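Local coordinates for protein B-cell differentiation antigen CD72 (Mus musculus, PDB 5B1R) that acts as a B-cell co-receptor, represented here by its extracellular C-type lectin-like domain, that recognises the Sm/RNP self-antigen and inhibits B-cell receptor signalling when coligated with that receptor, at residues 36-42 and 111-115; 63-69 and 93-98; 70-74 and 100-105. The protein carries 2 engineered substitutions. One frame throughout, in Å; residues are numbered along the deposited sequence.

Interaction 1 (36-42 and 111-115). Engineered in segment 111-115: S111 (natural residue Cys).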
loop_
_atom_site.group_PDB
_atom_site.type_symbol
_atom_site.label_atom_id
_atom_site.label_comp_id
_atom_site.label_asym_id
_atom_site.label_seq_id
_atom_site.Cartn_x
_atom_site.Cartn_y
_atom_site.Cartn_z
ATOM N N LEU A 36 -2.245 -14.142 -1.076
ATOM C CA LEU A 36 -0.934 -14.141 -1.729
ATOM C C LEU A 36 0.204 -14.326 -0.725
ATOM O O LEU A 36 1.365 -14.065 -1.053
ATOM C CB LEU A 36 -0.715 -12.830 -2.490
ATOM C CG LEU A 36 -1.761 -12.443 -3.530
ATOM C CD1 LEU A 36 -1.392 -11.116 -4.207
ATOM C CD2 LEU A 36 -1.947 -13.564 -4.554
ATOM N N SER A 37 -0.126 -14.756 0.491
ATOM C CA SER A 37 0.854 -14.864 1.577
ATOM C C SER A 37 1.579 -13.532 1.762
ATOM O O SER A 37 2.776 -13.486 2.021
ATOM C CB SER A 37 1.835 -16.011 1.330
ATOM O OG SER A 37 1.115 -17.211 1.138
ATOM N N SER A 38 0.820 -12.451 1.614
ATOM C CA SER A 38 1.341 -11.090 1.653
ATOM C C SER A 38 0.482 -10.291 2.611
ATOM O O SER A 38 -0.417 -10.833 3.248
ATOM C CB SER A 38 1.295 -10.484 0.254
ATOM O OG SER A 38 2.126 -11.227 -0.605
ATOM N N LYS A 39 0.745 -9.000 2.701
ATOM C CA LYS A 39 -0.029 -8.110 3.553
ATOM C C LYS A 39 -0.256 -6.811 2.819
ATOM O O LYS A 39 0.422 -6.518 1.850
ATOM C CB LYS A 39 0.711 -7.849 4.870
ATOM C CG LYS A 39 2.008 -7.072 4.726
ATOM C CD LYS A 39 2.742 -6.848 6.052
ATOM C CE LYS A 39 4.007 -6.011 5.828
ATOM N NZ LYS A 39 4.801 -5.748 7.066
ATOM N N LEU A 40 -1.208 -6.009 3.270
ATOM C CA LEU A 40 -1.332 -4.667 2.729
ATOM C C LEU A 40 -0.029 -3.919 2.918
ATOM O O LEU A 40 0.606 -4.007 3.972
ATOM C CB LEU A 40 -2.438 -3.924 3.457
ATOM C CG LEU A 40 -3.847 -4.340 3.039
ATOM C CD1 LEU A 40 -4.854 -3.880 4.084
ATOM C CD2 LEU A 40 -4.179 -3.816 1.623
ATOM N N ALA A 41 0.367 -3.167 1.902
ATOM C CA ALA A 41 1.657 -2.503 1.933
ATOM C C ALA A 41 1.736 -1.475 3.061
ATOM O O ALA A 41 0.787 -0.724 3.310
ATOM C CB ALA A 41 1.923 -1.855 0.591
ATOM N N ALA A 42 2.896 -1.447 3.719
ATOM C CA ALA A 42 3.079 -0.657 4.927
ATOM C C ALA A 42 4.003 0.515 4.647
ATOM O O ALA A 42 5.132 0.324 4.193
ATOM C CB ALA A 42 3.672 -1.532 6.019
ATOM N N SER A 111 -5.547 -1.696 -4.590
ATOM C CA SER A 111 -4.773 -1.829 -3.363
ATOM C C SER A 111 -3.332 -2.187 -3.694
ATOM O O SER A 111 -3.007 -2.509 -4.851
ATOM C CB SER A 111 -5.401 -2.908 -2.474
ATOM O OG SER A 111 -5.441 -4.168 -3.131
ATOM N N ILE A 112 -2.478 -2.136 -2.676
ATOM C CA ILE A 112 -1.080 -2.524 -2.849
ATOM C C ILE A 112 -0.762 -3.534 -1.764
ATOM O O ILE A 112 -1.007 -3.267 -0.578
ATOM C CB ILE A 112 -0.119 -1.329 -2.733
ATOM C CG1 ILE A 112 -0.573 -0.186 -3.653
ATOM C CG2 ILE A 112 1.314 -1.776 -3.030
ATOM C CD1 ILE A 112 0.079 1.150 -3.375
ATOM N N CYS A 113 -0.268 -4.704 -2.162
ATOM C CA CYS A 113 0.211 -5.712 -1.226
ATOM C C CYS A 113 1.732 -5.681 -1.168
ATOM O O CYS A 113 2.393 -5.199 -2.093
ATOM C CB CYS A 113 -0.217 -7.110 -1.669
ATOM S SG CYS A 113 -1.974 -7.387 -1.963
ATOM N N GLU A 114 2.283 -6.239 -0.098
ATOM C CA GLU A 114 3.719 -6.451 -0.051
ATOM C C GLU A 114 4.032 -7.810 0.543
ATOM O O GLU A 114 3.318 -8.312 1.424
ATOM C CB GLU A 114 4.446 -5.351 0.708
ATOM C CG GLU A 114 4.358 -5.387 2.191
ATOM C CD GLU A 114 5.310 -4.370 2.804
ATOM O OE1 GLU A 114 4.973 -3.201 2.801
ATOM O OE2 GLU A 114 6.414 -4.718 3.277
ATOM N N SER A 115 5.112 -8.387 0.049
ATOM C CA SER A 115 5.658 -9.612 0.597
ATOM C C SER A 115 7.132 -9.382 0.871
ATOM O O SER A 115 7.707 -8.349 0.494
ATOM C CB SER A 115 5.494 -10.761 -0.407
ATOM O OG SER A 115 6.442 -10.641 -1.466
HETATM O O HOH W 1 7.106 -3.694 5.699
#
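E114 lays its side chain alongside that of K39, and the two chains run the same way. The K39 methylene CE packs against the acid, 3.7 Å from E114 CD. Both chains leave the backbone with CG between N and the carbonyl carbon (chi1 66° for K39, 76° for E114) and then extend, which keeps them abreast. Their charged ends do not pair directly: K39 NZ stays 4.2 Å from E114 OE2. A water donates to E114 OE2 and accepts only a weak bond from K39 NZ. The firmer ionic partner of E114 is R15 on strand 15-21, which forms a salt bridge with OE2.

The other carboxylate oxygen serves the backbone. A42 N donates to E114 OE1 at 2.9 Å and nearly straight (172°), on the anti side and tilted out of the carboxylate plane. The main chains form a short antiparallel ladder. K39 and E114 are a hydrogen-bonded pair, with E114 N to K39 O at 2.7 Å and a return bond from K39 N to E114 O. A41 N then donates to I112 O. L40 and C113 form the neighbouring non-hydrogen-bonded pair, their side chains diverging.

On the I112 side, A41 CB meets I112 CG2 at 3.7 Å. S37, with positive phi, is the C-prime residue of the Schellman motif that ends helix 26-35, and S38 N closes it on C33 O. S38 CB sits 3.2 Å from E114 O, while S38 OG turns back to L36 O. C113 SG is joined to C33 of that helix by a disulfide, so the helix is tied to strand 109-119 covalently as well as through this ladder. S111 is an engineered residue.

The buried carboxylate of E114 thus links a backbone N-H to R15, an arrangement that would probably favour its charged form.

Interaction 2 (63-69 and 93-98); sequences LDRSKSY and KYYQKW. Unlike the reference sequence in segment 93-98: K93 (reference Thr).
Apolar packing centres on W98, whose indole lies between L63 and K93. L63 CD1 makes a CH-pi contact over the six-membered ring, 4.0 Å from its centroid and 14° off the normal. L63 CB adds a contact of 3.6 Å to W98 CZ2. K93 CB covers the opposite face of the indole. Y69 presents its ring edge, with Y69 CE1 3.9 Å from W98 CH2. The phenol ring in turn carries L63 CD2 over one face. Further into the domain, L63 and Y69 also touch I91, I112 and I19.

Polar contacts begin at the rim of the indole. D64 O and K67 O, the two ends of a type I turn, both lie near its plane, and each is 3.5 Å from W98 CH2. D64 OD1 receives S66 N and S66 OG from the same face of the carboxylate, the first bond making an Asx turn. Y69 OH accepts from D64 N. A water donates to R65 O and K67 O and accepts from K93 N, joining this turn to strand 87-94.

R65 provides the direct hydrogen bond across the contact. Its chain bends at chi3 (-57°), which brings R65 NH2 to 2.6 Å from Y95 O. The donor lies in the carbonyl plane, on a lone pair. Y95 belongs to the type II' turn of the hairpin of strands 87-94 and 97-104, against which the 63-69 loop packs.

K93, which differs from the reference sequence, crosses one face of the R65 guanidinium with its CD over the centre. R65 NH1 and K93 NZ are two donors, so their modelled approach is no hydrogen bond and its closeness is doubtful. Two like charges here would probably be unfavourable, which the Y95 carbonyl and the K93 methylenes may offset in part.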
loop_
_atom_site.group_PDB
_atom_site.type_symbol
_atom_site.label_atom_id
_atom_site.label_comp_id
_atom_site.label_asym_id
_atom_site.label_seq_id
_atom_site.Cartn_x
_atom_site.Cartn_y
_atom_site.Cartn_z
ATOM N N LEU A 63 1.955 3.815 -10.101
ATOM C CA LEU A 63 0.592 4.070 -9.651
ATOM C C LEU A 63 -0.141 4.980 -10.630
ATOM O O LEU A 63 0.454 5.870 -11.234
ATOM C CB LEU A 63 0.612 4.715 -8.270
ATOM C CG LEU A 63 1.247 3.894 -7.150
ATOM C CD1 LEU A 63 1.268 4.712 -5.851
ATOM C CD2 LEU A 63 0.524 2.584 -6.953
ATOM N N ASP A 64 -1.442 4.773 -10.755
ATOM C CA ASP A 64 -2.297 5.610 -11.576
ATOM C C ASP A 64 -2.713 6.810 -10.729
ATOM O O ASP A 64 -3.375 6.654 -9.695
ATOM C CB ASP A 64 -3.503 4.779 -11.988
ATOM C CG ASP A 64 -4.456 5.515 -12.902
ATOM O OD1 ASP A 64 -4.486 6.764 -12.903
ATOM O OD2 ASP A 64 -5.211 4.816 -13.612
ATOM N N ARG A 65 -2.319 8.004 -11.158
ATOM C CA ARG A 65 -2.578 9.214 -10.378
ATOM C C ARG A 65 -4.064 9.538 -10.205
ATOM O O ARG A 65 -4.427 10.349 -9.355
ATOM C CB ARG A 65 -1.844 10.415 -10.978
ATOM C CG ARG A 65 -2.457 10.948 -12.262
ATOM C CD ARG A 65 -1.924 12.344 -12.581
ATOM N NE ARG A 65 -2.175 13.284 -11.488
ATOM C CZ ARG A 65 -1.255 14.077 -10.944
ATOM N NH1 ARG A 65 -0.006 14.058 -11.390
ATOM N NH2 ARG A 65 -1.587 14.894 -9.952
ATOM N N SER A 66 -4.920 8.904 -11.003
ATOM C CA SER A 66 -6.361 9.127 -10.902
ATOM C C SER A 66 -7.041 8.155 -9.936
ATOM O O SER A 66 -8.259 8.211 -9.762
ATOM C CB SER A 66 -7.021 9.008 -12.276
ATOM O OG SER A 66 -7.088 7.657 -12.691
ATOM N N LYS A 67 -6.268 7.260 -9.320
ATOM C CA LYS A 67 -6.826 6.260 -8.413
ATOM C C LYS A 67 -6.293 6.460 -7.000
ATOM O O LYS A 67 -5.227 7.038 -6.796
ATOM C CB LYS A 67 -6.451 4.850 -8.887
ATOM C CG LYS A 67 -6.954 4.476 -10.277
ATOM C CD LYS A 67 -8.419 4.098 -10.254
ATOM C CE LYS A 67 -8.905 3.681 -11.639
ATOM N NZ LYS A 67 -8.171 2.486 -12.143
ATOM N N SER A 68 -7.039 5.969 -6.019
ATOM C CA SER A 68 -6.543 5.879 -4.646
ATOM C C SER A 68 -6.374 4.423 -4.301
ATOM O O SER A 68 -7.182 3.587 -4.725
ATOM C CB SER A 68 -7.533 6.478 -3.663
ATOM O OG SER A 68 -7.780 7.847 -3.924
ATOM N N TYR A 69 -5.330 4.120 -3.529
ATOM C CA TYR A 69 -4.974 2.728 -3.257
ATOM C C TYR A 69 -5.067 2.401 -1.779
ATOM O O TYR A 69 -4.433 3.064 -0.957
ATOM C CB TYR A 69 -3.542 2.432 -3.734
ATOM C CG TYR A 69 -3.400 2.536 -5.241
ATOM C CD1 TYR A 69 -3.230 3.765 -5.860
ATOM C CD2 TYR A 69 -3.455 1.393 -6.038
ATOM C CE1 TYR A 69 -3.144 3.863 -7.239
ATOM C CE2 TYR A 69 -3.357 1.475 -7.421
ATOM C CZ TYR A 69 -3.194 2.712 -8.016
ATOM O OH TYR A 69 -3.095 2.826 -9.390
ATOM N N LYS A 93 -3.418 10.966 -4.698
ATOM C CA LYS A 93 -2.475 11.952 -5.199
ATOM C C LYS A 93 -3.070 13.336 -5.228
ATOM O O LYS A 93 -4.123 13.557 -5.823
ATOM C CB LYS A 93 -1.945 11.596 -6.592
ATOM C CG LYS A 93 -0.684 12.389 -6.930
ATOM C CD LYS A 93 0.003 11.931 -8.193
ATOM C CE LYS A 93 1.350 12.629 -8.310
ATOM N NZ LYS A 93 1.933 12.522 -9.676
ATOM N N TYR A 94 -2.388 14.262 -4.565
ATOM C CA TYR A 94 -2.759 15.668 -4.603
ATOM C C TYR A 94 -1.681 16.452 -5.317
ATOM O O TYR A 94 -0.578 16.612 -4.799
ATOM C CB TYR A 94 -2.942 16.203 -3.189
ATOM C CG TYR A 94 -4.126 15.600 -2.486
ATOM C CD1 TYR A 94 -4.000 14.419 -1.763
ATOM C CD2 TYR A 94 -5.377 16.198 -2.559
ATOM C CE1 TYR A 94 -5.086 13.863 -1.122
ATOM C CE2 TYR A 94 -6.465 15.649 -1.922
ATOM C CZ TYR A 94 -6.316 14.482 -1.204
ATOM O OH TYR A 94 -7.403 13.933 -0.565
ATOM N N TYR A 95 -2.010 16.937 -6.510
ATOM C CA TYR A 95 -1.055 17.662 -7.335
ATOM C C TYR A 95 0.209 16.830 -7.526
ATOM O O TYR A 95 0.197 15.843 -8.259
ATOM C CB TYR A 95 -0.761 19.034 -6.723
ATOM C CG TYR A 95 -2.023 19.728 -6.265
ATOM C CD1 TYR A 95 -2.882 20.321 -7.182
ATOM C CD2 TYR A 95 -2.372 19.767 -4.920
ATOM C CE1 TYR A 95 -4.046 20.947 -6.772
ATOM C CE2 TYR A 95 -3.535 20.390 -4.500
ATOM C CZ TYR A 95 -4.367 20.980 -5.430
ATOM O OH TYR A 95 -5.524 21.603 -5.018
ATOM N N GLN A 96 1.287 17.199 -6.843
ATOM C CA GLN A 96 2.552 16.492 -7.025
ATOM C C GLN A 96 2.859 15.432 -5.963
ATOM O O GLN A 96 3.830 14.692 -6.100
ATOM C CB GLN A 96 3.716 17.485 -7.131
ATOM C CG GLN A 96 3.580 18.515 -8.254
ATOM C CD GLN A 96 3.858 17.946 -9.639
ATOM O OE1 GLN A 96 3.694 16.749 -9.886
ATOM N NE2 GLN A 96 4.287 18.811 -10.553
ATOM N N LYS A 97 2.042 15.347 -4.915
ATOM C CA LYS A 97 2.344 14.436 -3.807
ATOM C C LYS A 97 1.239 13.448 -3.473
ATOM O O LYS A 97 0.081 13.833 -3.305
ATOM C CB LYS A 97 2.661 15.218 -2.531
ATOM C CG LYS A 97 4.088 15.707 -2.418
ATOM C CD LYS A 97 4.304 16.385 -1.076
ATOM C CE LYS A 97 5.593 17.179 -1.063
ATOM N NZ LYS A 97 5.684 18.015 0.165
ATOM N N TRP A 98 1.616 12.177 -3.334
ATOM C CA TRP A 98 0.737 11.192 -2.712
ATOM C C TRP A 98 0.631 11.494 -1.219
ATOM O O TRP A 98 1.625 11.834 -0.581
ATOM C CB TRP A 98 1.263 9.765 -2.947
ATOM C CG TRP A 98 1.142 9.356 -4.384
ATOM C CD1 TRP A 98 2.054 9.557 -5.379
ATOM C CD2 TRP A 98 0.019 8.710 -4.993
ATOM N NE1 TRP A 98 1.568 9.070 -6.568
ATOM C CE2 TRP A 98 0.323 8.540 -6.356
ATOM C CE3 TRP A 98 -1.213 8.259 -4.515
ATOM C CZ2 TRP A 98 -0.559 7.950 -7.248
ATOM C CZ3 TRP A 98 -2.081 7.660 -5.401
ATOM C CH2 TRP A 98 -1.755 7.515 -6.755
HETATM O O HOH W 2 -4.941 9.681 -6.763
#

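Interaction 3 (70-74 and 100-105); sequences WIQMS and RTFSEC. Unlike the reference sequence in segment 100-105: F102 (reference Ile), E104 (reference Lys).
Residues 70-74 continue from the end of strand 69-70 into a loop and run at 111°, end to end, to residues 100-105, with I71 CA and R100 CA 9.0 Å apart, so the space between the backbones is bridged by side chains.

R100 makes the first bridge. Its CG is anti to the backbone N (chi1 -179°), and a bend at chi3 turns the guanidinium across the loop. R100 NH1 donates to Q72 O at 3.1 Å, with the bond in both the carbonyl and guanidinium planes. A water accepts from R100 NH2 and donates to the same Q72 O. S74 CB sits over the centre of one guanidinium face, 3.5 Å from R100 CZ. I71 CD1 approaches obliquely, 3.5 Å from R100 NH1. The charge is met by D89 on strand 87-94, which forms a salt bridge with R100 NH1 and also accepts from S74 N.

W70 makes the second bridge. The far end of its indole meets the end of strand 97-104 and C105: E104 O lies in the ring plane, 3.4 Å from W70 CH2. S103 CB is 3.8 Å from that same carbon, and C105 O is 3.6 Å from W70 CZ2. The ring nitrogen points elsewhere, to R24 O. S103 OG is bound to K90 and E107. C105 is fixed to C88 by a disulfide of the C-type lectin fold.

Q72 O thus takes a direct bond and a water-mediated one from the same arginine. With D89 bound to both R100 and S74, the guanidinium probably keeps its charge and its rotation is restrained.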
loop_
_atom_site.group_PDB
_atom_site.type_symbol
_atom_site.label_atom_id
_atom_site.label_comp_id
_atom_site.label_asym_id
_atom_site.label_seq_id
_atom_site.Cartn_x
_atom_site.Cartn_y
_atom_site.Cartn_z
ATOM N N TRP A 70 -5.817 1.359 -1.430
ATOM C CA TRP A 70 -5.783 0.865 -0.058
ATOM C C TRP A 70 -4.376 0.410 0.334
ATOM O O TRP A 70 -3.711 -0.303 -0.430
ATOM C CB TRP A 70 -6.742 -0.305 0.137
ATOM C CG TRP A 70 -8.210 -0.005 0.108
ATOM C CD1 TRP A 70 -9.133 -0.610 -0.675
ATOM C CD2 TRP A 70 -8.920 0.905 0.961
ATOM N NE1 TRP A 70 -10.386 -0.124 -0.381
ATOM C CE2 TRP A 70 -10.286 0.814 0.619
ATOM C CE3 TRP A 70 -8.533 1.796 1.969
ATOM C CZ2 TRP A 70 -11.277 1.564 1.272
ATOM C CZ3 TRP A 70 -9.510 2.551 2.596
ATOM C CH2 TRP A 70 -10.863 2.433 2.242
ATOM N N ILE A 71 -3.962 0.787 1.542
ATOM C CA ILE A 71 -2.694 0.358 2.123
ATOM C C ILE A 71 -2.938 0.004 3.596
ATOM O O ILE A 71 -4.050 0.150 4.119
ATOM C CB ILE A 71 -1.593 1.455 2.000
ATOM C CG1 ILE A 71 -1.982 2.746 2.743
ATOM C CG2 ILE A 71 -1.280 1.734 0.520
ATOM C CD1 ILE A 71 -0.803 3.623 3.063
ATOM N N GLN A 72 -1.883 -0.441 4.274
ATOM C CA GLN A 72 -1.976 -0.722 5.697
ATOM C C GLN A 72 -2.300 0.537 6.496
ATOM O O GLN A 72 -1.671 1.580 6.321
ATOM C CB GLN A 72 -0.648 -1.266 6.196
ATOM C CG GLN A 72 -0.654 -1.592 7.678
ATOM C CD GLN A 72 0.740 -1.891 8.193
ATOM O OE1 GLN A 72 1.225 -3.011 8.064
ATOM N NE2 GLN A 72 1.397 -0.884 8.753
ATOM N N MET A 73 -3.260 0.435 7.398
ATOM C CA MET A 73 -3.554 1.518 8.317
ATOM C C MET A 73 -2.333 1.791 9.203
ATOM O O MET A 73 -1.675 0.867 9.693
ATOM C CB MET A 73 -4.742 1.125 9.197
ATOM C CG MET A 73 -5.164 2.224 10.136
ATOM S SD MET A 73 -6.463 1.755 11.286
ATOM C CE MET A 73 -5.672 0.452 12.219
ATOM N N SER A 74 -2.028 3.070 9.404
ATOM C CA SER A 74 -0.899 3.466 10.242
ATOM C C SER A 74 -1.382 3.699 11.668
ATOM O O SER A 74 -2.058 4.690 11.951
ATOM C CB SER A 74 -0.271 4.719 9.672
ATOM O OG SER A 74 0.770 5.137 10.523
ATOM N N ARG A 100 -1.458 10.146 2.573
ATOM C CA ARG A 100 -2.342 9.233 3.278
ATOM C C ARG A 100 -3.664 9.949 3.547
ATOM O O ARG A 100 -3.672 11.072 4.053
ATOM C CB ARG A 100 -1.716 8.796 4.604
ATOM C CG ARG A 100 -2.581 7.818 5.382
ATOM C CD ARG A 100 -1.967 7.426 6.729
ATOM N NE ARG A 100 -0.654 6.818 6.537
ATOM C CZ ARG A 100 -0.451 5.524 6.288
ATOM N NH1 ARG A 100 -1.466 4.661 6.317
ATOM N NH2 ARG A 100 0.775 5.101 6.030
ATOM N N THR A 101 -4.766 9.294 3.192
ATOM C CA THR A 101 -6.094 9.837 3.373
ATOM C C THR A 101 -6.988 8.778 4.010
ATOM O O THR A 101 -6.716 7.578 3.960
ATOM C CB THR A 101 -6.702 10.287 2.055
ATOM O OG1 THR A 101 -6.957 9.149 1.243
ATOM C CG2 THR A 101 -5.769 11.224 1.312
ATOM N N PHE A 102 -8.058 9.228 4.633
ATOM C CA PHE A 102 -8.981 8.329 5.309
ATOM C C PHE A 102 -10.279 8.174 4.537
ATOM O O PHE A 102 -10.774 9.138 3.964
ATOM C CB PHE A 102 -9.259 8.860 6.711
ATOM C CG PHE A 102 -8.008 9.066 7.523
ATOM C CD1 PHE A 102 -7.149 8.006 7.772
ATOM C CD2 PHE A 102 -7.704 10.316 8.059
ATOM C CE1 PHE A 102 -6.004 8.184 8.526
ATOM C CE2 PHE A 102 -6.562 10.508 8.827
ATOM C CZ PHE A 102 -5.710 9.436 9.058
ATOM N N SER A 103 -10.827 6.958 4.543
ATOM C CA SER A 103 -12.100 6.655 3.887
ATOM C C SER A 103 -12.816 5.596 4.688
ATOM O O SER A 103 -12.184 4.784 5.347
ATOM C CB SER A 103 -11.907 6.091 2.467
ATOM O OG SER A 103 -11.643 7.116 1.536
ATOM N N GLU A 104 -14.139 5.558 4.594
ATOM C CA GLU A 104 -14.834 4.396 5.118
ATOM C C GLU A 104 -14.304 3.145 4.451
ATOM O O GLU A 104 -14.064 3.104 3.233
ATOM C CB GLU A 104 -16.319 4.496 4.878
ATOM C CG GLU A 104 -16.950 5.577 5.721
ATOM C CD GLU A 104 -18.381 5.773 5.372
ATOM O OE1 GLU A 104 -18.636 6.049 4.181
ATOM O OE2 GLU A 104 -19.242 5.651 6.272
ATOM N N CYS A 105 -14.108 2.127 5.272
ATOM C CA CYS A 105 -13.467 0.905 4.849
ATOM C C CYS A 105 -14.211 0.168 3.726
ATOM O O CYS A 105 -13.599 -0.588 2.983
ATOM C CB CYS A 105 -13.241 -0.007 6.059
ATOM S SG CYS A 105 -12.266 0.769 7.401
HETATM O O HOH W 3 1.021 2.237 6.258
#

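Overall arrangement
All three contacts lie in the one C-type lectin-like domain. Residues 63-69 of interaction 2 run into residues 70-74 of interaction 3. Interactions 2 and 3 share strand 97-104, and Y94 CE1 touches T101 CG2 at 3.7 Å. Interaction 1 brackets both along the chain. It meets interaction 3 through probable backbone bonds, A41 O to Q72 N at 2.9 Å and I112 N to W70 O at 3.2 Å. Interactions 1 and 2 lie on opposite sides of the chain's centre, their centres about 19 Å apart, yet I112 CD1 packs 3.9 Å from both Y69 CB and L63 CD2. The side chains of A42 and Q72 each lie about 4 Å from bound glycerol, probably from crystallisation.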